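Long-range contact in activated BY transcription factor SSRB (Salmonella enterica, PDB 2WNW), which belongs to glycosyl hydrolase family 30 and pairs a TIM-barrel domain with a beta sandwich domain: residues 373-384 with 396-406. Numbering follows the deposited sequence.
Sequences FCRYVRPGARVM and VGFVNPDGERV. With PO4 (phosphate ion), chain C.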
ATOM      1  N   PHE A 373      17.859   1.536  -8.670  1.00 16.38           N
ATOM      2  CA  PHE A 373      16.770   1.848  -9.594  1.00 16.51           C
ATOM      3  C   PHE A 373      17.261   2.366 -10.955  1.00 17.86           C
ATOM      4  O   PHE A 373      17.092   1.718 -11.990  1.00 17.24           O
ATOM      5  CB  PHE A 373      15.851   2.942  -9.037  1.00 16.68           C
ATOM      6  CG  PHE A 373      14.858   2.470  -8.017  1.00 15.23           C
ATOM      7  CD1 PHE A 373      15.208   2.379  -6.676  1.00 16.27           C
ATOM      8  CD2 PHE A 373      13.554   2.157  -8.393  1.00 16.29           C
ATOM      9  CE1 PHE A 373      14.269   1.985  -5.717  1.00 15.72           C
ATOM     10  CE2 PHE A 373      12.610   1.762  -7.442  1.00 15.59           C
ATOM     11  CZ  PHE A 373      12.971   1.678  -6.104  1.00 15.59           C
ATOM     12  N   CYS A 374      17.867   3.550 -10.929  1.00 18.23           N
ATOM     13  CA  CYS A 374      18.306   4.240 -12.141  1.00 17.90           C
ATOM     14  C   CYS A 374      19.278   3.542 -13.082  1.00 17.64           C
ATOM     15  O   CYS A 374      19.255   3.801 -14.283  1.00 18.95           O
ATOM     16  CB  CYS A 374      18.854   5.626 -11.780  1.00 16.50           C
ATOM     17  SG  CYS A 374      20.476   5.636 -11.004  1.00 17.76           S
ATOM     18  N   ARG A 375      20.123   2.665 -12.558  1.00 18.92           N
ATOM     19  CA  ARG A 375      21.082   1.969 -13.409  1.00 19.28           C
ATOM     20  C   ARG A 375      20.434   0.881 -14.258  1.00 19.75           C
ATOM     21  O   ARG A 375      20.997   0.460 -15.273  1.00 19.20           O
ATOM     22  CB  ARG A 375      22.190   1.337 -12.554  1.00 18.89           C
ATOM     23  CG  ARG A 375      22.992   2.338 -11.732  1.00 19.78           C
ATOM     24  CD  ARG A 375      23.885   1.640 -10.713  1.00 21.69           C
ATOM     25  NE  ARG A 375      25.087   1.068 -11.314  1.00 22.69           N
ATOM     26  CZ  ARG A 375      26.164   1.772 -11.654  1.00 24.58           C
ATOM     27  NH1 ARG A 375      26.200   3.085 -11.456  1.00 23.46           N
ATOM     28  NH2 ARG A 375      27.216   1.161 -12.181  1.00 25.40           N
ATOM     29  N   TYR A 376      19.240   0.448 -13.869  1.00 19.49           N
ATOM     30  CA  TYR A 376      18.578  -0.645 -14.577  1.00 19.77           C
ATOM     31  C   TYR A 376      17.207  -0.389 -15.185  1.00 20.64           C
ATOM     32  O   TYR A 376      16.804  -1.101 -16.104  1.00 20.19           O
ATOM     33  CB  TYR A 376      18.494  -1.846 -13.630  1.00 20.73           C
ATOM     34  CG  TYR A 376      19.778  -2.045 -12.861  1.00 20.52           C
ATOM     35  CD1 TYR A 376      20.929  -2.513 -13.494  1.00 20.93           C
ATOM     36  CD2 TYR A 376      19.870  -1.671 -11.522  1.00 19.35           C
ATOM     37  CE1 TYR A 376      22.141  -2.594 -12.815  1.00 21.86           C
ATOM     38  CE2 TYR A 376      21.073  -1.746 -10.835  1.00 21.34           C
ATOM     39  CZ  TYR A 376      22.206  -2.202 -11.487  1.00 22.88           C
ATOM     40  OH  TYR A 376      23.408  -2.221 -10.822  1.00 22.40           O
ATOM     41  N   VAL A 377      16.484   0.605 -14.676  1.00 19.04           N
ATOM     42  CA  VAL A 377      15.153   0.912 -15.196  1.00 18.99           C
ATOM     43  C   VAL A 377      15.253   2.044 -16.215  1.00 19.92           C
ATOM     44  O   VAL A 377      15.833   3.095 -15.936  1.00 19.87           O
ATOM     45  CB  VAL A 377      14.194   1.311 -14.046  1.00 18.44           C
ATOM     46  CG1 VAL A 377      12.792   1.535 -14.585  1.00 17.84           C
ATOM     47  CG2 VAL A 377      14.184   0.216 -12.978  1.00 17.92           C
ATOM     48  N   ARG A 378      14.683   1.828 -17.398  1.00 20.82           N
ATOM     49  CA  ARG A 378      14.745   2.817 -18.472  1.00 22.21           C
ATOM     50  C   ARG A 378      13.455   3.601 -18.676  1.00 21.86           C
ATOM     51  O   ARG A 378      12.371   3.148 -18.309  1.00 19.70           O
ATOM     52  CB  ARG A 378      15.102   2.126 -19.793  1.00 24.60           C
ATOM     53  CG  ARG A 378      16.383   1.305 -19.767  1.00 29.62           C
ATOM     54  CD  ARG A 378      16.144  -0.014 -20.486  1.00 36.56           C
ATOM     55  NE  ARG A 378      17.354  -0.810 -20.664  1.00 41.61           N
ATOM     56  CZ  ARG A 378      17.350  -2.099 -20.997  1.00 43.09           C
ATOM     57  NH1 ARG A 378      16.201  -2.736 -21.181  1.00 43.62           N
ATOM     58  NH2 ARG A 378      18.495  -2.750 -21.163  1.00 45.63           N
ATOM     59  N   PRO A 379      13.560   4.799 -19.279  1.00 21.05           N
ATOM     60  CA  PRO A 379      12.379   5.627 -19.531  1.00 21.46           C
ATOM     61  C   PRO A 379      11.381   4.819 -20.354  1.00 21.34           C
ATOM     62  O   PRO A 379      11.780   4.075 -21.250  1.00 22.34           O
ATOM     63  CB  PRO A 379      12.950   6.803 -20.320  1.00 22.27           C
ATOM     64  CG  PRO A 379      14.327   6.939 -19.761  1.00 22.07           C
ATOM     65  CD  PRO A 379      14.788   5.498 -19.698  1.00 22.14           C
ATOM     66  N   GLY A 380      10.096   4.951 -20.044  1.00 21.12           N
ATOM     67  CA  GLY A 380       9.081   4.215 -20.780  1.00 21.15           C
ATOM     68  C   GLY A 380       8.696   2.886 -20.150  1.00 19.55           C
ATOM     69  O   GLY A 380       7.682   2.287 -20.515  1.00 19.74           O
ATOM     70  N   ALA A 381       9.505   2.412 -19.208  1.00 18.73           N
ATOM     71  CA  ALA A 381       9.211   1.158 -18.529  1.00 18.21           C
ATOM     72  C   ALA A 381       7.915   1.313 -17.741  1.00 18.68           C
ATOM     73  O   ALA A 381       7.499   2.428 -17.419  1.00 19.59           O
ATOM     74  CB  ALA A 381      10.355   0.794 -17.578  1.00 18.48           C
ATOM     75  N   ARG A 382       7.265   0.195 -17.442  1.00 18.96           N
ATOM     76  CA  ARG A 382       6.042   0.235 -16.655  1.00 17.61           C
ATOM     77  C   ARG A 382       6.231  -0.561 -15.377  1.00 16.68           C
ATOM     78  O   ARG A 382       6.951  -1.559 -15.351  1.00 16.93           O
ATOM     79  CB  ARG A 382       4.853  -0.334 -17.441  1.00 19.76           C
ATOM     80  CG  ARG A 382       4.294   0.621 -18.488  1.00 22.41           C
ATOM     81  CD  ARG A 382       3.035   0.069 -19.137  1.00 26.89           C
ATOM     82  NE  ARG A 382       2.496   0.978 -20.148  1.00 28.64           N
ATOM     83  CZ  ARG A 382       1.679   1.998 -19.893  1.00 30.90           C
ATOM     84  NH1 ARG A 382       1.285   2.254 -18.651  1.00 29.32           N
ATOM     85  NH2 ARG A 382       1.261   2.769 -20.889  1.00 30.37           N
ATOM     86  N   VAL A 383       5.606  -0.098 -14.303  1.00 16.69           N
ATOM     87  CA  VAL A 383       5.682  -0.808 -13.039  1.00 16.74           C
ATOM     88  C   VAL A 383       4.838  -2.063 -13.238  1.00 17.39           C
ATOM     89  O   VAL A 383       3.822  -2.022 -13.931  1.00 18.25           O
ATOM     90  CB  VAL A 383       5.086   0.031 -11.889  1.00 15.31           C
ATOM     91  CG1 VAL A 383       4.854  -0.845 -10.659  1.00 17.89           C
ATOM     92  CG2 VAL A 383       6.025   1.181 -11.550  1.00 16.44           C
ATOM     93  N   MET A 384       5.262  -3.179 -12.660  1.00 17.46           N
ATOM     94  CA  MET A 384       4.495  -4.411 -12.793  1.00 20.48           C
ATOM     95  C   MET A 384       3.833  -4.742 -11.464  1.00 20.29           C
ATOM     96  O   MET A 384       4.264  -4.271 -10.410  1.00 22.47           O
ATOM     97  CB  MET A 384       5.400  -5.579 -13.203  1.00 23.14           C
ATOM     98  CG  MET A 384       6.351  -6.046 -12.108  1.00 26.11           C
ATOM     99  SD  MET A 384       7.150  -7.622 -12.523  1.00 31.26           S
ATOM    100  CE  MET A 384       8.823  -7.096 -12.825  1.00 29.45           C
ATOM    101  N   VAL A 396       9.386  -3.406  -5.387  1.00 15.59           N
ATOM    102  CA  VAL A 396       8.650  -2.852  -6.518  1.00 15.43           C
ATOM    103  C   VAL A 396       9.344  -3.340  -7.784  1.00 16.06           C
ATOM    104  O   VAL A 396      10.572  -3.384  -7.846  1.00 16.94           O
ATOM    105  CB  VAL A 396       8.599  -1.303  -6.491  1.00 14.13           C
ATOM    106  CG1 VAL A 396       9.993  -0.713  -6.621  1.00 14.88           C
ATOM    107  CG2 VAL A 396       7.684  -0.798  -7.607  1.00 15.77           C
ATOM    108  N   GLY A 397       8.556  -3.732  -8.778  1.00 17.18           N
ATOM    109  CA  GLY A 397       9.132  -4.228 -10.015  1.00 16.87           C
ATOM    110  C   GLY A 397       8.707  -3.436 -11.231  1.00 16.29           C
ATOM    111  O   GLY A 397       7.686  -2.750 -11.211  1.00 15.32           O
ATOM    112  N   PHE A 398       9.499  -3.543 -12.293  1.00 16.49           N
ATOM    113  CA  PHE A 398       9.240  -2.837 -13.541  1.00 18.42           C
ATOM    114  C   PHE A 398       9.499  -3.770 -14.718  1.00 18.88           C
ATOM    115  O   PHE A 398      10.166  -4.793 -14.578  1.00 19.57           O
ATOM    116  CB  PHE A 398      10.203  -1.658 -13.709  1.00 16.88           C
ATOM    117  CG  PHE A 398      10.256  -0.719 -12.538  1.00 17.85           C
ATOM    118  CD1 PHE A 398       9.567   0.487 -12.572  1.00 17.53           C
ATOM    119  CD2 PHE A 398      11.052  -1.006 -11.432  1.00 16.88           C
ATOM    120  CE1 PHE A 398       9.675   1.403 -11.523  1.00 19.04           C
ATOM    121  CE2 PHE A 398      11.167  -0.102 -10.378  1.00 18.48           C
ATOM    122  CZ  PHE A 398      10.478   1.108 -10.426  1.00 16.89           C
ATOM    123  N   VAL A 399       8.967  -3.400 -15.875  1.00 18.70           N
ATOM    124  CA  VAL A 399       9.209  -4.141 -17.098  1.00 18.44           C
ATOM    125  C   VAL A 399       9.674  -3.076 -18.080  1.00 18.38           C
ATOM    126  O   VAL A 399       8.905  -2.182 -18.444  1.00 18.66           O
ATOM    127  CB  VAL A 399       7.944  -4.818 -17.661  1.00 18.41           C
ATOM    128  CG1 VAL A 399       8.295  -5.537 -18.963  1.00 19.54           C
ATOM    129  CG2 VAL A 399       7.386  -5.818 -16.658  1.00 18.22           C
ATOM    130  N   ASN A 400      10.938  -3.147 -18.483  1.00 18.81           N
ATOM    131  CA  ASN A 400      11.471  -2.174 -19.424  1.00 19.48           C
ATOM    132  C   ASN A 400      10.815  -2.330 -20.786  1.00 20.57           C
ATOM    133  O   ASN A 400      10.207  -3.360 -21.081  1.00 20.37           O
ATOM    134  CB  ASN A 400      12.989  -2.313 -19.552  1.00 20.59           C
ATOM    135  CG  ASN A 400      13.728  -1.710 -18.372  1.00 20.90           C
ATOM    136  OD1 ASN A 400      13.338  -0.660 -17.863  1.00 21.06           O
ATOM    137  ND2 ASN A 400      14.803  -2.361 -17.939  1.00 20.30           N
ATOM    138  N   PRO A 401      10.920  -1.297 -21.634  1.00 21.87           N
ATOM    139  CA  PRO A 401      10.323  -1.346 -22.967  1.00 23.37           C
ATOM    140  C   PRO A 401      10.705  -2.591 -23.763  1.00 24.69           C
ATOM    141  O   PRO A 401       9.890  -3.115 -24.518  1.00 24.36           O
ATOM    142  CB  PRO A 401      10.831  -0.061 -23.609  1.00 23.88           C
ATOM    143  CG  PRO A 401      10.871   0.882 -22.448  1.00 22.42           C
ATOM    144  CD  PRO A 401      11.516   0.028 -21.377  1.00 22.08           C
ATOM    145  N   ASP A 402      11.931  -3.073 -23.582  1.00 24.79           N
ATOM    146  CA  ASP A 402      12.388  -4.253 -24.313  1.00 25.62           C
ATOM    147  C   ASP A 402      11.974  -5.576 -23.668  1.00 25.72           C
ATOM    148  O   ASP A 402      12.383  -6.648 -24.115  1.00 25.92           O
ATOM    149  CB  ASP A 402      13.909  -4.205 -24.501  1.00 26.35           C
ATOM    150  CG  ASP A 402      14.674  -4.527 -23.234  1.00 28.37           C
ATOM    151  OD1 ASP A 402      14.076  -4.514 -22.135  1.00 26.57           O
ATOM    152  OD2 ASP A 402      15.890  -4.783 -23.342  1.00 28.63           O
ATOM    153  N   GLY A 403      11.160  -5.494 -22.619  1.00 24.55           N
ATOM    154  CA  GLY A 403      10.678  -6.694 -21.956  1.00 23.25           C
ATOM    155  C   GLY A 403      11.463  -7.181 -20.755  1.00 22.52           C
ATOM    156  O   GLY A 403      11.044  -8.124 -20.087  1.00 22.85           O
ATOM    157  N   GLU A 404      12.597  -6.551 -20.468  1.00 21.99           N
ATOM    158  CA  GLU A 404      13.409  -6.967 -19.331  1.00 23.02           C
ATOM    159  C   GLU A 404      12.692  -6.711 -18.010  1.00 22.28           C
ATOM    160  O   GLU A 404      12.198  -5.608 -17.775  1.00 20.31           O
ATOM    161  CB  GLU A 404      14.743  -6.215 -19.320  1.00 24.80           C
ATOM    162  CG  GLU A 404      15.745  -6.765 -18.306  1.00 27.97           C
ATOM    163  CD  GLU A 404      16.998  -5.913 -18.193  1.00 29.60           C
ATOM    164  OE1 GLU A 404      18.074  -6.472 -17.897  1.00 31.47           O
ATOM    165  OE2 GLU A 404      16.905  -4.684 -18.387  1.00 32.08           O
ATOM    166  N   ARG A 405      12.631  -7.732 -17.158  1.00 21.22           N
ATOM    167  CA  ARG A 405      11.996  -7.596 -15.852  1.00 20.78           C
ATOM    168  C   ARG A 405      13.034  -7.072 -14.855  1.00 20.92           C
ATOM    169  O   ARG A 405      14.192  -7.484 -14.881  1.00 20.85           O
ATOM    170  CB  ARG A 405      11.451  -8.946 -15.360  1.00 19.61           C
ATOM    171  CG  ARG A 405      10.193  -9.455 -16.080  1.00 20.12           C
ATOM    172  CD  ARG A 405      10.518 -10.289 -17.323  1.00 19.93           C
ATOM    173  NE  ARG A 405       9.333 -10.970 -17.837  1.00 19.25           N
ATOM    174  CZ  ARG A 405       8.399 -10.396 -18.586  1.00 19.68           C
ATOM    175  NH1 ARG A 405       8.513  -9.119 -18.927  1.00 20.40           N
ATOM    176  NH2 ARG A 405       7.339 -11.093 -18.972  1.00 20.58           N
ATOM    177  N   VAL A 406      12.617  -6.155 -13.987  1.00 20.86           N
ATOM    178  CA  VAL A 406      13.514  -5.579 -12.986  1.00 18.77           C
ATOM    179  C   VAL A 406      12.787  -5.528 -11.645  1.00 19.49           C
ATOM    180  O   VAL A 406      11.704  -4.958 -11.551  1.00 20.16           O
ATOM    181  CB  VAL A 406      13.926  -4.133 -13.360  1.00 19.00           C
ATOM    182  CG1 VAL A 406      14.919  -3.600 -12.344  1.00 17.67           C
ATOM    183  CG2 VAL A 406      14.528  -4.096 -14.755  1.00 19.30           C
TER
HETATM  184  P   PO4 C1446       7.248 -14.362 -17.366  1.00 30.66           P
HETATM  185  O1  PO4 C1446       8.443 -13.618 -16.885  1.00 27.83           O
HETATM  186  O2  PO4 C1446       7.623 -15.775 -17.627  1.00 29.44           O
HETATM  187  O3  PO4 C1446       6.180 -14.315 -16.333  1.00 29.88           O
HETATM  188  O4  PO4 C1446       6.748 -13.740 -18.619  1.00 28.79           O
HETATM  189  O   HOH W   1      18.623  -3.097 -17.030  1.00 29.56           O
HETATM  190  O   HOH W   2      14.327  -1.177 -22.882  1.00 20.35           O
HETATM  191  O   HOH W   3       5.703  -3.753  -8.261  1.00 19.04           O
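N400 reaches across to the backbone of Y376 and R378 with both ends of its side-chain amide. Its ND2 donates to Y376 O at 3.0 Å, in the carbonyl plane and in its own amide plane. Its OD1 accepts from R378 N in a nearly straight bond (179°), with the donor above the carbonyl plane. ND2 also donates to E404 OE2, so three bonds fix how the buried amide is turned. Water 1 joins Y376 O to the same E404 oxygen. N400 opens a type I turn to G403.

R378 lays its aliphatic CD against the N400 amide. D402 OD1 meets R378 NH1 at the guanidinium edge, a salt bridge of 2.9 Å. E404 OE2 lies over one face of the R378 guanidinium, so its pull is probably one of charge alone. D402 OD1 also accepts from E404 N, forming an Asx turn, while D402 OD2 pairs with R443.

R382 and V399 form an antiparallel hydrogen-bonded pair, with V399 N to R382 O at 2.8 Å. V383 and F398 follow as a non-hydrogen-bonded pair.

Apolar packing centres on the F398 ring. With CG1 anti to the backbone N (chi1 -176°), V377 turns CG2 over one face of the F398 ring, a CH-pi contact 4.1 Å from its centroid. F373 meets F398 rim to rim, the planes 82° apart. V383 CG2 touches F398 CE1 at 3.7 Å. M384 CG packs against the backbone of G397.

R405 binds a phosphate ion, probably from the crystallisation liquor, through NE and NH2.

The contact joins the end of helix 365-374, the loop after it and the start of strand 382-388 to strand 393-399 and the turn into strand 405-411. F321 of helix 305-322 packs edge-to-face with F398, and L42 of strand 41-44 bonds to V383. The sandwich sheet here meets helices 305-322 and 365-374.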